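Local coordinates for extracellular matrix-binding protein EbhA (PDB 2DGJ) that probably forms part of a rod-like, cell wall-associated adhesin that binds extracellular matrix, here as a string of three-helix bundles, at residues M3-K17 against Y33-Q47. Sequence-based numbering, arbitrary orientation.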
HETATM    1  N   MSE A   3     -28.749 -27.903 -16.681  1.00 35.98           N
HETATM    2  CA  MSE A   3     -27.429 -28.527 -16.715  1.00 35.91           C
HETATM    3  C   MSE A   3     -26.390 -27.673 -17.429  1.00 35.07           C
HETATM    4  O   MSE A   3     -25.260 -27.556 -16.972  1.00 35.01           O
HETATM    5  CB  MSE A   3     -27.507 -29.894 -17.392  1.00 37.25           C
HETATM    6  CG  MSE A   3     -27.920 -31.021 -16.463  1.00 38.91           C
HETATM    7 SE   MSE A   3     -26.488 -31.530 -15.260  1.00 41.87          SE
HETATM    8  CE  MSE A   3     -25.787 -33.061 -16.221  1.00 40.81           C
ATOM      9  N   GLY A   4     -26.789 -27.079 -18.550  1.00 34.14           N
ATOM     10  CA  GLY A   4     -25.883 -26.241 -19.318  1.00 32.93           C
ATOM     11  C   GLY A   4     -25.490 -24.966 -18.602  1.00 32.09           C
ATOM     12  O   GLY A   4     -24.329 -24.548 -18.652  1.00 31.93           O
ATOM     13  N   GLN A   5     -26.456 -24.344 -17.932  1.00 31.24           N
ATOM     14  CA  GLN A   5     -26.206 -23.111 -17.198  1.00 30.35           C
ATOM     15  C   GLN A   5     -25.139 -23.316 -16.126  1.00 29.73           C
ATOM     16  O   GLN A   5     -24.303 -22.439 -15.899  1.00 29.76           O
ATOM     17  CB  GLN A   5     -27.494 -22.614 -16.545  1.00 30.30           C
ATOM     18  CG  GLN A   5     -28.582 -22.216 -17.535  1.00 30.16           C
ATOM     19  CD  GLN A   5     -29.871 -21.814 -16.846  1.00 30.07           C
ATOM     20  OE1 GLN A   5     -29.878 -20.942 -15.977  1.00 30.05           O
ATOM     21  NE2 GLN A   5     -30.971 -22.451 -17.231  1.00 30.10           N
ATOM     22  N   LEU A   6     -25.172 -24.476 -15.473  1.00 28.88           N
ATOM     23  CA  LEU A   6     -24.207 -24.805 -14.430  1.00 27.92           C
ATOM     24  C   LEU A   6     -22.819 -24.942 -15.049  1.00 27.32           C
ATOM     25  O   LEU A   6     -21.827 -24.459 -14.493  1.00 27.18           O
ATOM     26  CB  LEU A   6     -24.600 -26.112 -13.739  1.00 27.84           C
ATOM     27  CG  LEU A   6     -23.717 -26.516 -12.555  1.00 27.73           C
ATOM     28  CD1 LEU A   6     -23.799 -25.462 -11.452  1.00 27.55           C
ATOM     29  CD2 LEU A   6     -24.161 -27.868 -12.037  1.00 27.59           C
ATOM     30  N   GLN A   7     -22.755 -25.601 -16.202  1.00 26.71           N
ATOM     31  CA  GLN A   7     -21.496 -25.785 -16.911  1.00 26.19           C
ATOM     32  C   GLN A   7     -20.963 -24.405 -17.271  1.00 25.84           C
ATOM     33  O   GLN A   7     -19.756 -24.155 -17.225  1.00 25.61           O
ATOM     34  CB  GLN A   7     -21.715 -26.605 -18.183  1.00 26.22           C
ATOM     35  CG  GLN A   7     -20.476 -26.743 -19.067  1.00 26.39           C
ATOM     36  CD  GLN A   7     -19.386 -27.587 -18.433  1.00 26.36           C
ATOM     37  OE1 GLN A   7     -19.574 -28.777 -18.185  1.00 26.38           O
ATOM     38  NE2 GLN A   7     -18.240 -26.974 -18.166  1.00 26.45           N
ATOM     39  N   HIS A   8     -21.886 -23.512 -17.624  1.00 25.52           N
ATOM     40  CA  HIS A   8     -21.544 -22.144 -17.986  1.00 25.26           C
ATOM     41  C   HIS A   8     -20.885 -21.434 -16.809  1.00 24.84           C
ATOM     42  O   HIS A   8     -19.872 -20.757 -16.978  1.00 24.77           O
ATOM     43  CB  HIS A   8     -22.801 -21.389 -18.432  1.00 25.67           C
ATOM     44  CG  HIS A   8     -22.593 -19.915 -18.612  1.00 26.16           C
ATOM     45  ND1 HIS A   8     -22.702 -19.015 -17.575  1.00 26.35           N
ATOM     46  CD2 HIS A   8     -22.254 -19.194 -19.707  1.00 26.32           C
ATOM     47  CE1 HIS A   8     -22.442 -17.800 -18.022  1.00 26.43           C
ATOM     48  NE2 HIS A   8     -22.167 -17.877 -19.311  1.00 26.48           N
ATOM     49  N   GLY A   9     -21.465 -21.599 -15.621  1.00 24.33           N
ATOM     50  CA  GLY A   9     -20.919 -20.984 -14.424  1.00 23.61           C
ATOM     51  C   GLY A   9     -19.493 -21.453 -14.187  1.00 23.13           C
ATOM     52  O   GLY A   9     -18.624 -20.666 -13.825  1.00 23.15           O
ATOM     53  N   ILE A  10     -19.255 -22.744 -14.397  1.00 22.68           N
ATOM     54  CA  ILE A  10     -17.924 -23.313 -14.220  1.00 22.17           C
ATOM     55  C   ILE A  10     -16.958 -22.782 -15.281  1.00 21.95           C
ATOM     56  O   ILE A  10     -15.813 -22.453 -14.982  1.00 21.97           O
ATOM     57  CB  ILE A  10     -17.956 -24.859 -14.312  1.00 21.97           C
ATOM     58  CG1 ILE A  10     -18.855 -25.423 -13.207  1.00 21.89           C
ATOM     59  CG2 ILE A  10     -16.545 -25.423 -14.186  1.00 21.63           C
ATOM     60  CD1 ILE A  10     -18.990 -26.937 -13.213  1.00 21.81           C
ATOM     61  N   ASP A  11     -17.428 -22.702 -16.520  1.00 21.62           N
ATOM     62  CA  ASP A  11     -16.595 -22.218 -17.617  1.00 21.36           C
ATOM     63  C   ASP A  11     -16.162 -20.779 -17.405  1.00 21.25           C
ATOM     64  O   ASP A  11     -15.036 -20.396 -17.738  1.00 21.31           O
ATOM     65  CB  ASP A  11     -17.349 -22.304 -18.950  1.00 21.33           C
ATOM     66  CG  ASP A  11     -17.707 -23.723 -19.344  1.00 21.18           C
ATOM     67  OD1 ASP A  11     -17.005 -24.667 -18.922  1.00 21.00           O
ATOM     68  OD2 ASP A  11     -18.688 -23.889 -20.099  1.00 21.25           O
ATOM     69  N   ASP A  12     -17.064 -19.984 -16.843  1.00 21.04           N
ATOM     70  CA  ASP A  12     -16.807 -18.569 -16.628  1.00 20.82           C
ATOM     71  C   ASP A  12     -15.950 -18.233 -15.417  1.00 20.68           C
ATOM     72  O   ASP A  12     -15.664 -17.064 -15.175  1.00 20.58           O
ATOM     73  CB  ASP A  12     -18.141 -17.827 -16.555  1.00 20.77           C
ATOM     74  CG  ASP A  12     -17.996 -16.336 -16.805  1.00 20.95           C
ATOM     75  OD1 ASP A  12     -17.125 -15.948 -17.611  1.00 21.11           O
ATOM     76  OD2 ASP A  12     -18.769 -15.553 -16.213  1.00 20.86           O
ATOM     77  N   GLU A  13     -15.529 -19.248 -14.670  1.00 20.61           N
ATOM     78  CA  GLU A  13     -14.707 -19.016 -13.486  1.00 20.61           C
ATOM     79  C   GLU A  13     -13.456 -18.189 -13.772  1.00 20.49           C
ATOM     80  O   GLU A  13     -13.328 -17.058 -13.291  1.00 20.51           O
ATOM     81  CB  GLU A  13     -14.296 -20.344 -12.840  1.00 20.82           C
ATOM     82  CG  GLU A  13     -13.277 -20.176 -11.719  1.00 21.11           C
ATOM     83  CD  GLU A  13     -13.083 -21.433 -10.893  1.00 21.47           C
ATOM     84  OE1 GLU A  13     -12.776 -22.494 -11.478  1.00 21.60           O
ATOM     85  OE2 GLU A  13     -13.232 -21.353  -9.655  1.00 21.76           O
ATOM     86  N   ASN A  14     -12.531 -18.756 -14.542  1.00 20.26           N
ATOM     87  CA  ASN A  14     -11.289 -18.066 -14.869  1.00 20.08           C
ATOM     88  C   ASN A  14     -11.516 -16.641 -15.349  1.00 19.84           C
ATOM     89  O   ASN A  14     -10.826 -15.718 -14.914  1.00 19.79           O
ATOM     90  CB  ASN A  14     -10.506 -18.849 -15.926  1.00 20.35           C
ATOM     91  CG  ASN A  14      -9.260 -18.110 -16.400  1.00 20.50           C
ATOM     92  OD1 ASN A  14      -9.342 -17.177 -17.201  1.00 20.48           O
ATOM     93  ND2 ASN A  14      -8.099 -18.524 -15.899  1.00 20.56           N
ATOM     94  N   ALA A  15     -12.491 -16.463 -16.234  1.00 19.60           N
ATOM     95  CA  ALA A  15     -12.801 -15.143 -16.770  1.00 19.40           C
ATOM     96  C   ALA A  15     -13.273 -14.213 -15.655  1.00 19.24           C
ATOM     97  O   ALA A  15     -12.801 -13.084 -15.526  1.00 19.25           O
ATOM     98  CB  ALA A  15     -13.871 -15.250 -17.864  1.00 19.23           C
ATOM     99  N   THR A  16     -14.201 -14.702 -14.841  1.00 19.11           N
ATOM    100  CA  THR A  16     -14.734 -13.919 -13.736  1.00 19.05           C
ATOM    101  C   THR A  16     -13.620 -13.522 -12.780  1.00 18.97           C
ATOM    102  O   THR A  16     -13.619 -12.419 -12.238  1.00 18.90           O
ATOM    103  CB  THR A  16     -15.810 -14.709 -12.951  1.00 18.93           C
ATOM    104  OG1 THR A  16     -16.909 -15.016 -13.819  1.00 18.98           O
ATOM    105  CG2 THR A  16     -16.322 -13.891 -11.770  1.00 18.88           C
ATOM    106  N   LYS A  17     -12.667 -14.426 -12.582  1.00 18.98           N
ATOM    107  CA  LYS A  17     -11.555 -14.169 -11.679  1.00 19.06           C
ATOM    108  C   LYS A  17     -10.539 -13.181 -12.224  1.00 19.05           C
ATOM    109  O   LYS A  17      -9.716 -12.660 -11.471  1.00 19.06           O
ATOM    110  CB  LYS A  17     -10.849 -15.477 -11.310  1.00 19.16           C
ATOM    111  CG  LYS A  17     -11.622 -16.330 -10.317  1.00 19.40           C
ATOM    112  CD  LYS A  17     -10.835 -17.569  -9.922  1.00 19.55           C
ATOM    113  CE  LYS A  17     -11.515 -18.322  -8.787  1.00 19.59           C
ATOM    114  NZ  LYS A  17     -10.728 -19.520  -8.380  1.00 19.58           N
ATOM    115  N   TYR A  33     -17.664 -17.263  -3.774  1.00 12.82           N
ATOM    116  CA  TYR A  33     -17.821 -17.528  -5.197  1.00 12.94           C
ATOM    117  C   TYR A  33     -16.944 -18.709  -5.571  1.00 13.17           C
ATOM    118  O   TYR A  33     -17.404 -19.663  -6.187  1.00 13.17           O
ATOM    119  CB  TYR A  33     -17.408 -16.312  -6.032  1.00 12.52           C
ATOM    120  CG  TYR A  33     -17.309 -16.612  -7.510  1.00 12.20           C
ATOM    121  CD1 TYR A  33     -18.444 -16.923  -8.257  1.00 12.07           C
ATOM    122  CD2 TYR A  33     -16.075 -16.614  -8.158  1.00 12.09           C
ATOM    123  CE1 TYR A  33     -18.354 -17.232  -9.608  1.00 12.02           C
ATOM    124  CE2 TYR A  33     -15.971 -16.919  -9.506  1.00 12.14           C
ATOM    125  CZ  TYR A  33     -17.112 -17.227 -10.223  1.00 12.05           C
ATOM    126  OH  TYR A  33     -17.008 -17.531 -11.553  1.00 12.13           O
ATOM    127  N   ASP A  34     -15.674 -18.636  -5.191  1.00 13.54           N
ATOM    128  CA  ASP A  34     -14.725 -19.698  -5.490  1.00 13.99           C
ATOM    129  C   ASP A  34     -15.205 -21.054  -4.971  1.00 13.85           C
ATOM    130  O   ASP A  34     -15.066 -22.074  -5.644  1.00 13.78           O
ATOM    131  CB  ASP A  34     -13.364 -19.359  -4.882  1.00 14.76           C
ATOM    132  CG  ASP A  34     -12.281 -20.334  -5.301  1.00 15.76           C
ATOM    133  OD1 ASP A  34     -12.120 -20.549  -6.521  1.00 16.47           O
ATOM    134  OD2 ASP A  34     -11.588 -20.882  -4.417  1.00 16.62           O
ATOM    135  N   GLN A  35     -15.780 -21.059  -3.774  1.00 13.75           N
ATOM    136  CA  GLN A  35     -16.275 -22.295  -3.180  1.00 13.69           C
ATOM    137  C   GLN A  35     -17.527 -22.801  -3.883  1.00 13.73           C
ATOM    138  O   GLN A  35     -17.805 -24.000  -3.878  1.00 13.70           O
ATOM    139  CB  GLN A  35     -16.554 -22.097  -1.687  1.00 13.52           C
ATOM    140  CG  GLN A  35     -15.296 -21.882  -0.860  1.00 13.34           C
ATOM    141  CD  GLN A  35     -14.263 -22.956  -1.113  1.00 13.33           C
ATOM    142  OE1 GLN A  35     -14.498 -24.137  -0.854  1.00 13.23           O
ATOM    143  NE2 GLN A  35     -13.108 -22.551  -1.632  1.00 13.25           N
ATOM    144  N   ALA A  36     -18.281 -21.886  -4.485  1.00 13.78           N
ATOM    145  CA  ALA A  36     -19.500 -22.256  -5.196  1.00 14.01           C
ATOM    146  C   ALA A  36     -19.110 -22.974  -6.482  1.00 14.11           C
ATOM    147  O   ALA A  36     -19.709 -23.991  -6.845  1.00 14.08           O
ATOM    148  CB  ALA A  36     -20.332 -21.012  -5.512  1.00 13.97           C
ATOM    149  N   VAL A  37     -18.099 -22.439  -7.163  1.00 14.24           N
ATOM    150  CA  VAL A  37     -17.617 -23.034  -8.405  1.00 14.49           C
ATOM    151  C   VAL A  37     -17.091 -24.441  -8.142  1.00 14.83           C
ATOM    152  O   VAL A  37     -17.412 -25.378  -8.870  1.00 14.84           O
ATOM    153  CB  VAL A  37     -16.487 -22.190  -9.022  1.00 14.36           C
ATOM    154  CG1 VAL A  37     -15.929 -22.861 -10.262  1.00 14.10           C
ATOM    155  CG2 VAL A  37     -17.022 -20.817  -9.375  1.00 14.46           C
ATOM    156  N   ALA A  38     -16.277 -24.581  -7.101  1.00 15.20           N
ATOM    157  CA  ALA A  38     -15.710 -25.875  -6.742  1.00 15.61           C
ATOM    158  C   ALA A  38     -16.838 -26.853  -6.455  1.00 15.91           C
ATOM    159  O   ALA A  38     -16.800 -28.011  -6.878  1.00 16.01           O
ATOM    160  CB  ALA A  38     -14.807 -25.731  -5.525  1.00 15.44           C
ATOM    161  N   ALA A  39     -17.849 -26.377  -5.740  1.00 16.23           N
ATOM    162  CA  ALA A  39     -18.998 -27.201  -5.405  1.00 16.78           C
ATOM    163  C   ALA A  39     -19.723 -27.632  -6.686  1.00 17.21           C
ATOM    164  O   ALA A  39     -20.114 -28.791  -6.837  1.00 17.21           O
ATOM    165  CB  ALA A  39     -19.939 -26.424  -4.510  1.00 16.62           C
ATOM    166  N   ALA A  40     -19.898 -26.680  -7.600  1.00 17.78           N
ATOM    167  CA  ALA A  40     -20.577 -26.933  -8.867  1.00 18.28           C
ATOM    168  C   ALA A  40     -19.881 -28.040  -9.650  1.00 18.63           C
ATOM    169  O   ALA A  40     -20.523 -28.976 -10.118  1.00 18.78           O
ATOM    170  CB  ALA A  40     -20.632 -25.650  -9.705  1.00 18.24           C
ATOM    171  N   LYS A  41     -18.562 -27.934  -9.781  1.00 19.04           N
ATOM    172  CA  LYS A  41     -17.795 -28.939 -10.509  1.00 19.62           C
ATOM    173  C   LYS A  41     -18.086 -30.327  -9.964  1.00 20.03           C
ATOM    174  O   LYS A  41     -18.395 -31.252 -10.713  1.00 19.99           O
ATOM    175  CB  LYS A  41     -16.287 -28.668 -10.396  1.00 19.50           C
ATOM    176  CG  LYS A  41     -15.798 -27.432 -11.125  1.00 19.51           C
ATOM    177  CD  LYS A  41     -14.294 -27.261 -10.925  1.00 19.72           C
ATOM    178  CE  LYS A  41     -13.777 -25.967 -11.539  1.00 19.82           C
ATOM    179  NZ  LYS A  41     -12.348 -25.744 -11.182  1.00 20.09           N
ATOM    180  N   ALA A  42     -17.973 -30.471  -8.649  1.00 20.74           N
ATOM    181  CA  ALA A  42     -18.206 -31.744  -7.988  1.00 21.51           C
ATOM    182  C   ALA A  42     -19.620 -32.254  -8.257  1.00 22.12           C
ATOM    183  O   ALA A  42     -19.814 -33.415  -8.617  1.00 22.16           O
ATOM    184  CB  ALA A  42     -17.977 -31.597  -6.491  1.00 21.43           C
ATOM    185  N   ILE A  43     -20.600 -31.374  -8.086  1.00 22.86           N
ATOM    186  CA  ILE A  43     -21.994 -31.731  -8.311  1.00 23.71           C
ATOM    187  C   ILE A  43     -22.230 -32.114  -9.767  1.00 24.35           C
ATOM    188  O   ILE A  43     -22.924 -33.091 -10.049  1.00 24.51           O
ATOM    189  CB  ILE A  43     -22.930 -30.566  -7.934  1.00 23.75           C
ATOM    190  CG1 ILE A  43     -22.913 -30.361  -6.418  1.00 23.77           C
ATOM    191  CG2 ILE A  43     -24.346 -30.849  -8.433  1.00 23.87           C
ATOM    192  CD1 ILE A  43     -23.714 -29.164  -5.938  1.00 23.85           C
ATOM    193  N   LEU A  44     -21.652 -31.354 -10.690  1.00 25.06           N
ATOM    194  CA  LEU A  44     -21.821 -31.636 -12.109  1.00 25.76           C
ATOM    195  C   LEU A  44     -21.198 -32.989 -12.452  1.00 26.24           C
ATOM    196  O   LEU A  44     -21.707 -33.722 -13.293  1.00 26.31           O
ATOM    197  CB  LEU A  44     -21.164 -30.542 -12.950  1.00 25.79           C
ATOM    198  CG  LEU A  44     -21.596 -30.484 -14.417  1.00 25.83           C
ATOM    199  CD1 LEU A  44     -23.070 -30.144 -14.481  1.00 25.88           C
ATOM    200  CD2 LEU A  44     -20.794 -29.435 -15.157  1.00 25.92           C
ATOM    201  N   ASN A  45     -20.094 -33.310 -11.784  1.00 26.87           N
ATOM    202  CA  ASN A  45     -19.396 -34.574 -12.007  1.00 27.51           C
ATOM    203  C   ASN A  45     -20.276 -35.764 -11.619  1.00 27.92           C
ATOM    204  O   ASN A  45     -20.371 -36.743 -12.358  1.00 28.16           O
ATOM    205  CB  ASN A  45     -18.088 -34.600 -11.201  1.00 27.61           C
ATOM    206  CG  ASN A  45     -17.314 -35.885 -11.394  1.00 27.86           C
ATOM    207  OD1 ASN A  45     -17.157 -36.366 -12.518  1.00 28.01           O
ATOM    208  ND2 ASN A  45     -16.816 -36.450 -10.297  1.00 27.92           N
ATOM    209  N   LYS A  46     -20.921 -35.670 -10.459  1.00 28.23           N
ATOM    210  CA  LYS A  46     -21.795 -36.732  -9.971  1.00 28.50           C
ATOM    211  C   LYS A  46     -22.795 -37.204 -11.023  1.00 28.63           C
ATOM    212  O   LYS A  46     -23.057 -38.399 -11.143  1.00 28.75           O
ATOM    213  CB  LYS A  46     -22.541 -36.258  -8.722  1.00 28.48           C
ATOM    214  CG  LYS A  46     -21.750 -36.411  -7.441  1.00 28.51           C
ATOM    215  CD  LYS A  46     -22.237 -35.442  -6.366  1.00 28.64           C
ATOM    216  CE  LYS A  46     -23.741 -35.524  -6.136  1.00 28.63           C
ATOM    217  NZ  LYS A  46     -24.198 -34.500  -5.142  1.00 28.75           N
ATOM    218  N   GLN A  47     -23.360 -36.264 -11.774  1.00 28.83           N
ATOM    219  CA  GLN A  47     -24.323 -36.609 -12.814  1.00 29.02           C
ATOM    220  C   GLN A  47     -23.639 -37.178 -14.052  1.00 29.06           C
ATOM    221  O   GLN A  47     -22.713 -36.580 -14.596  1.00 29.13           O
ATOM    222  CB  GLN A  47     -25.162 -35.386 -13.205  1.00 29.18           C
ATOM    223  CG  GLN A  47     -26.409 -35.188 -12.353  1.00 29.53           C
ATOM    224  CD  GLN A  47     -26.147 -34.383 -11.096  1.00 29.78           C
ATOM    225  OE1 GLN A  47     -25.056 -34.421 -10.534  1.00 30.04           O
ATOM    226  NE2 GLN A  47     -27.162 -33.660 -10.639  1.00 29.85           N
TER
HETATM  227  O   HOH W   1     -18.986 -17.937 -13.103  1.00 20.23           O
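Helix 3-11 crosses helix 33-46 at 133° between their directions, the axes 9.5 Å apart at closest, and sets the backbone of Leu6 opposite Ala40 and that of Ile10 opposite Val37; after a break near Asp12, helix 13-17 runs almost antiparallel to helix 33-46. Leu44 is a knob among Met3, Leu6, Gln7 and Ile10: its CD1 meets Leu6 CD2 at 3.5 Å, while CD2 lies against Ile10 CD1. The small methyl of Ala40 lets Leu6 CD1 approach its CB to 3.6 Å. Ile10 CG2 packs on Lys41 CG, the two side chains crossing at a slant, and the extended lysine carries NZ on to Glu13. With CG anti to its backbone N (chi1 172°), Glu13 reaches across Val37 CG1 and joins a charge network: OE1 takes a weak bond from Lys41 NZ, and Lys17 NZ bridges Asp34 OD1, at a doubtfully short modelled distance, and more weakly Glu13 OE2, probably offsetting the nearness of the two carboxylates. Tyr33 directs its hydroxyl at the helix break, where a water links OH to Gly9 O, and Thr16 CB packs 3.4 Å from OH. Leu6 and Tyr33 also touch helix 55-70, consistent with a three-helix bundle in this FIVAR-family region: an apolar seam with a salt-bridge network along one edge.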